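Local coordinates for uncharacterized protein (Bacillus cereus, PDB 5F2H) that is of unknown function but belongs to the AB hydrolase 2 family, which suggests a hydrolase, perhaps an esterase-like one, at residues B[79-82]-B[83-87]; B[103-106]-B[107-111]. All blocks are in the same frame, centred on the assembly; numbering follows the deposited sequence.

Contact 1. Residues B[79-82]-B[83-87]; sequences YGNE and YLISD
Two i to i+4 backbone bonds, L84 N to G80 O at 2.9 Å and I85 N to N81 O at 2.9 Å, start the short helix 81-86, with G80 at its N-cap position in the helical N-terminal domain. The second bond is nearly linear at 173°. Ahead of the helix the chain is extended, and Y79 sets its CB against L84 CG at 4.3 Å. From there its ring leads away toward helix 44-58, where the hydroxyl is hydrogen-bonded to A45 O. The Y83 ring turns its edge to G80 O and meets Y79 CB obliquely, then rests on Y52 and A53 of that same helix. L84 goes toward helix 97-115: its CG stands beside its own backbone N (chi1 -74°), which brings CG close to G80 O and CD1 close to Y79 O. On the flank facing helix 97-115, the N81 and I85 side chains run at a slant to each other, the amide OD1 of N81 reaching the I85 methyl CG2. Further along, S86 folds its hydroxyl back, and OG makes a weak hydrogen bond of 3.0 Å to E82 O.

Contact 2. Residues B[103-106]-B[107-111]; sequences VQLC and KEREE
L105 lies across R109 one helical turn on, its branched end over one face of the guanidinium: CG sits 3.6 Å above the plane, over the centre of the group, while CD2 approaches NH2 at 3.5 Å. The overlap follows from the torsions of both side chains. R109 starts beside its own backbone N (chi1 -65°) and runs extended from CG to NE, back along the helix; L105 swings its CG to the far side of its backbone N (chi1 -177°) to meet it. The two belong to the middle of helix 97-115, where R109 N donates to L105 O at 3.2 Å and E110 N to C106 O at 2.7 Å. Beside this pair, E108 extends OE1 to 3.9 Å from L105 CD1. Round the helix, Q104 and K107 lie side by side and point the same way, the amide NE2 of Q104 at 3.9 Å from the K107 methylene CD. C106 and L105 both pack on I72 of helix 61-74. R109 NH1, hydrogen-bonded to I72 O and F77 O, holds the guanidinium in place while L105 lies against one face: leucine supplies an apolar surface, and the two backbone carbonyls probably help to stabilise the positive charge.

Contacts 1 and 2 come from consecutive helices, 81-86 and 97-115, and their centres lie about 10 Å apart. They touch at several points: L84 CD1 packs on C106 CB at 3.6 Å, N81 ND2 comes to 3.6 Å from K107 CE, and E110 OE2 lies 2.9 Å from N81 N, so that a carboxylate from contact 2 meets the start of the helix in contact 1. Both contacts are about 47 Å from the centre of the chain, in the helical N-terminal part, apart from the alpha/beta part that carries a possible nucleophile elbow; no active-site role follows for them. A bound Tris molecule, probably from the crystallisation liquor, lies about 3 Å from the D87 side chain.

Contact 1. Residues B[79-82]-B[83-87]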
loop_
_atom_site.group_PDB
_atom_site.type_symbol
_atom_site.label_atom_id
_atom_site.label_comp_id
_atom_site.label_asym_id
_atom_site.label_seq_id
_atom_site.Cartn_x
_atom_site.Cartn_y
_atom_site.Cartn_z
ATOM N N TYR B 79 -11.606 36.564 -23.816
ATOM C CA TYR B 79 -10.387 36.137 -24.506
ATOM C C TYR B 79 -9.382 37.283 -24.562
ATOM O O TYR B 79 -9.743 38.444 -24.378
ATOM C CB TYR B 79 -10.719 35.666 -25.905
ATOM C CG TYR B 79 -11.766 34.573 -25.906
ATOM C CD1 TYR B 79 -11.412 33.252 -25.744
ATOM C CD2 TYR B 79 -13.107 34.871 -26.042
ATOM C CE1 TYR B 79 -12.366 32.253 -25.722
ATOM C CE2 TYR B 79 -14.059 33.879 -26.042
ATOM C CZ TYR B 79 -13.684 32.567 -25.885
ATOM O OH TYR B 79 -14.648 31.572 -25.886
ATOM N N GLY B 80 -8.112 36.949 -24.802
ATOM C CA GLY B 80 -7.016 37.941 -24.869
ATOM C C GLY B 80 -7.291 39.131 -25.762
ATOM O O GLY B 80 -7.821 38.998 -26.857
ATOM N N ASN B 81 -6.899 40.308 -25.302
ATOM C CA ASN B 81 -7.133 41.506 -26.070
ATOM C C ASN B 81 -6.330 41.464 -27.331
ATOM O O ASN B 81 -6.869 41.690 -28.414
ATOM C CB ASN B 81 -6.708 42.738 -25.292
ATOM C CG ASN B 81 -6.878 44.020 -26.092
ATOM O OD1 ASN B 81 -7.785 44.153 -26.908
ATOM N ND2 ASN B 81 -6.040 44.991 -25.809
ATOM N N GLU B 82 -5.033 41.184 -27.186
ATOM C CA GLU B 82 -4.129 41.142 -28.336
ATOM C C GLU B 82 -4.647 40.133 -29.353
ATOM O O GLU B 82 -4.750 40.431 -30.534
ATOM C CB GLU B 82 -2.692 40.874 -27.903
ATOM C CG GLU B 82 -1.689 41.105 -29.028
ATOM C CD GLU B 82 -0.235 41.181 -28.563
ATOM O OE1 GLU B 82 0.028 41.263 -27.332
ATOM O OE2 GLU B 82 0.648 41.248 -29.452
ATOM N N TYR B 83 -4.992 38.946 -28.894
ATOM C CA TYR B 83 -5.551 37.978 -29.796
ATOM C C TYR B 83 -6.759 38.566 -30.527
ATOM O O TYR B 83 -6.796 38.613 -31.762
ATOM C CB TYR B 83 -5.979 36.736 -29.040
ATOM C CG TYR B 83 -6.900 35.858 -29.839
ATOM C CD1 TYR B 83 -6.412 35.038 -30.848
ATOM C CD2 TYR B 83 -8.273 35.832 -29.562
ATOM C CE1 TYR B 83 -7.269 34.227 -31.566
ATOM C CE2 TYR B 83 -9.134 35.028 -30.279
ATOM C CZ TYR B 83 -8.630 34.223 -31.271
ATOM O OH TYR B 83 -9.486 33.406 -31.976
ATOM N N LEU B 84 -7.738 39.023 -29.759
ATOM C CA LEU B 84 -8.933 39.605 -30.340
ATOM C C LEU B 84 -8.681 40.616 -31.419
ATOM O O LEU B 84 -9.189 40.461 -32.539
ATOM C CB LEU B 84 -9.824 40.218 -29.269
ATOM C CG LEU B 84 -10.570 39.201 -28.415
ATOM C CD1 LEU B 84 -11.256 39.883 -27.248
ATOM C CD2 LEU B 84 -11.570 38.411 -29.264
ATOM N N ILE B 85 -7.881 41.638 -31.112
ATOM C CA ILE B 85 -7.609 42.675 -32.109
ATOM C C ILE B 85 -6.477 42.359 -33.098
ATOM O O ILE B 85 -6.135 43.203 -33.909
ATOM C CB ILE B 85 -7.366 44.062 -31.470
ATOM C CG1 ILE B 85 -5.980 44.156 -30.807
ATOM C CG2 ILE B 85 -8.508 44.411 -30.518
ATOM C CD1 ILE B 85 -5.667 45.530 -30.271
ATOM N N SER B 86 -5.925 41.148 -33.063
ATOM C CA SER B 86 -4.852 40.792 -33.993
ATOM C C SER B 86 -5.001 39.465 -34.717
ATOM O O SER B 86 -4.268 39.233 -35.672
ATOM C CB SER B 86 -3.520 40.776 -33.266
ATOM O OG SER B 86 -3.294 42.029 -32.682
ATOM N N ASP B 87 -5.905 38.583 -34.291
ATOM C CA ASP B 87 -6.037 37.308 -34.991
ATOM C C ASP B 87 -6.557 37.642 -36.379
ATOM O O ASP B 87 -7.522 38.382 -36.520
ATOM C CB ASP B 87 -6.967 36.338 -34.269
ATOM C CG ASP B 87 -6.957 34.927 -34.888
ATOM O OD1 ASP B 87 -5.959 34.576 -35.560
ATOM O OD2 ASP B 87 -7.918 34.144 -34.661
#

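Contact 2. Residues B[103-106]-B[107-111]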
loop_
_atom_site.group_PDB
_atom_site.type_symbol
_atom_site.label_atom_id
_atom_site.label_comp_id
_atom_site.label_asym_id
_atom_site.label_seq_id
_atom_site.Cartn_x
_atom_site.Cartn_y
_atom_site.Cartn_z
ATOM N N VAL B 103 -15.103 43.086 -27.760
ATOM C CA VAL B 103 -13.704 43.422 -27.496
ATOM C C VAL B 103 -13.571 44.161 -26.174
ATOM O O VAL B 103 -12.836 43.757 -25.269
ATOM C CB VAL B 103 -13.151 44.347 -28.594
ATOM C CG1 VAL B 103 -11.817 44.962 -28.189
ATOM C CG2 VAL B 103 -13.034 43.616 -29.919
ATOM N N GLN B 104 -14.348 45.221 -26.045
ATOM C CA GLN B 104 -14.283 46.021 -24.850
ATOM C C GLN B 104 -14.746 45.235 -23.634
ATOM O O GLN B 104 -14.231 45.418 -22.536
ATOM C CB GLN B 104 -15.143 47.273 -24.963
ATOM C CG GLN B 104 -14.489 48.387 -24.195
ATOM C CD GLN B 104 -13.190 48.765 -24.894
ATOM O OE1 GLN B 104 -13.097 48.655 -26.127
ATOM N NE2 GLN B 104 -12.204 49.238 -24.143
ATOM N N LEU B 105 -15.752 44.396 -23.822
ATOM C CA LEU B 105 -16.268 43.623 -22.727
ATOM C C LEU B 105 -15.202 42.661 -22.256
ATOM O O LEU B 105 -14.978 42.539 -21.056
ATOM C CB LEU B 105 -17.577 42.946 -23.124
ATOM C CG LEU B 105 -18.325 42.140 -22.062
ATOM C CD1 LEU B 105 -18.503 42.908 -20.759
ATOM C CD2 LEU B 105 -19.667 41.700 -22.643
ATOM N N CYS B 106 -14.505 42.017 -23.188
ATOM C CA CYS B 106 -13.420 41.088 -22.826
ATOM C C CYS B 106 -12.236 41.789 -22.169
ATOM O O CYS B 106 -11.652 41.273 -21.222
ATOM C CB CYS B 106 -12.890 40.332 -24.037
ATOM S SG CYS B 106 -14.036 39.155 -24.778
ATOM N N LYS B 107 -11.875 42.959 -22.682
ATOM C CA LYS B 107 -10.752 43.703 -22.140
ATOM C C LYS B 107 -10.948 43.913 -20.655
ATOM O O LYS B 107 -10.040 43.722 -19.854
ATOM C CB LYS B 107 -10.575 45.039 -22.856
ATOM C CG LYS B 107 -9.406 45.803 -22.258
ATOM C CD LYS B 107 -9.106 47.140 -22.925
ATOM C CE LYS B 107 -8.646 46.994 -24.365
ATOM N NZ LYS B 107 -8.242 48.326 -24.911
ATOM N N GLU B 108 -12.147 44.334 -20.307
ATOM C CA GLU B 108 -12.527 44.566 -18.940
ATOM C C GLU B 108 -12.335 43.305 -18.115
ATOM O O GLU B 108 -11.603 43.305 -17.122
ATOM C CB GLU B 108 -13.993 44.974 -18.971
ATOM C CG GLU B 108 -14.772 44.916 -17.680
ATOM C CD GLU B 108 -16.219 45.259 -17.945
ATOM O OE1 GLU B 108 -17.115 44.506 -17.497
ATOM O OE2 GLU B 108 -16.444 46.214 -18.718
ATOM N N ARG B 109 -12.984 42.226 -18.540
ATOM C CA ARG B 109 -12.892 40.946 -17.839
ATOM C C ARG B 109 -11.457 40.461 -17.767
ATOM O O ARG B 109 -11.097 39.792 -16.815
ATOM C CB ARG B 109 -13.774 39.890 -18.508
ATOM C CG ARG B 109 -15.260 40.195 -18.449
ATOM C CD ARG B 109 -16.076 39.251 -19.313
ATOM N NE ARG B 109 -17.501 39.592 -19.295
ATOM C CZ ARG B 109 -18.427 39.045 -20.086
ATOM N NH1 ARG B 109 -18.090 38.154 -21.010
ATOM N NH2 ARG B 109 -19.695 39.425 -19.986
ATOM N N GLU B 110 -10.644 40.792 -18.767
ATOM C CA GLU B 110 -9.235 40.378 -18.797
ATOM C C GLU B 110 -8.396 41.149 -17.789
ATOM O O GLU B 110 -7.654 40.561 -17.006
ATOM C CB GLU B 110 -8.659 40.589 -20.191
ATOM C CG GLU B 110 -7.206 40.173 -20.397
ATOM C CD GLU B 110 -6.746 40.439 -21.827
ATOM O OE1 GLU B 110 -5.588 40.111 -22.210
ATOM O OE2 GLU B 110 -7.572 40.989 -22.589
ATOM N N GLU B 111 -8.506 42.472 -17.816
ATOM C CA GLU B 111 -7.744 43.305 -16.890
ATOM C C GLU B 111 -8.004 42.847 -15.466
ATOM O O GLU B 111 -7.074 42.682 -14.672
ATOM C CB GLU B 111 -8.098 44.768 -17.096
ATOM C CG GLU B 111 -7.679 45.258 -18.479
ATOM C CD GLU B 111 -8.079 46.689 -18.763
ATOM O OE1 GLU B 111 -8.760 47.319 -17.915
ATOM O OE2 GLU B 111 -7.722 47.177 -19.859
#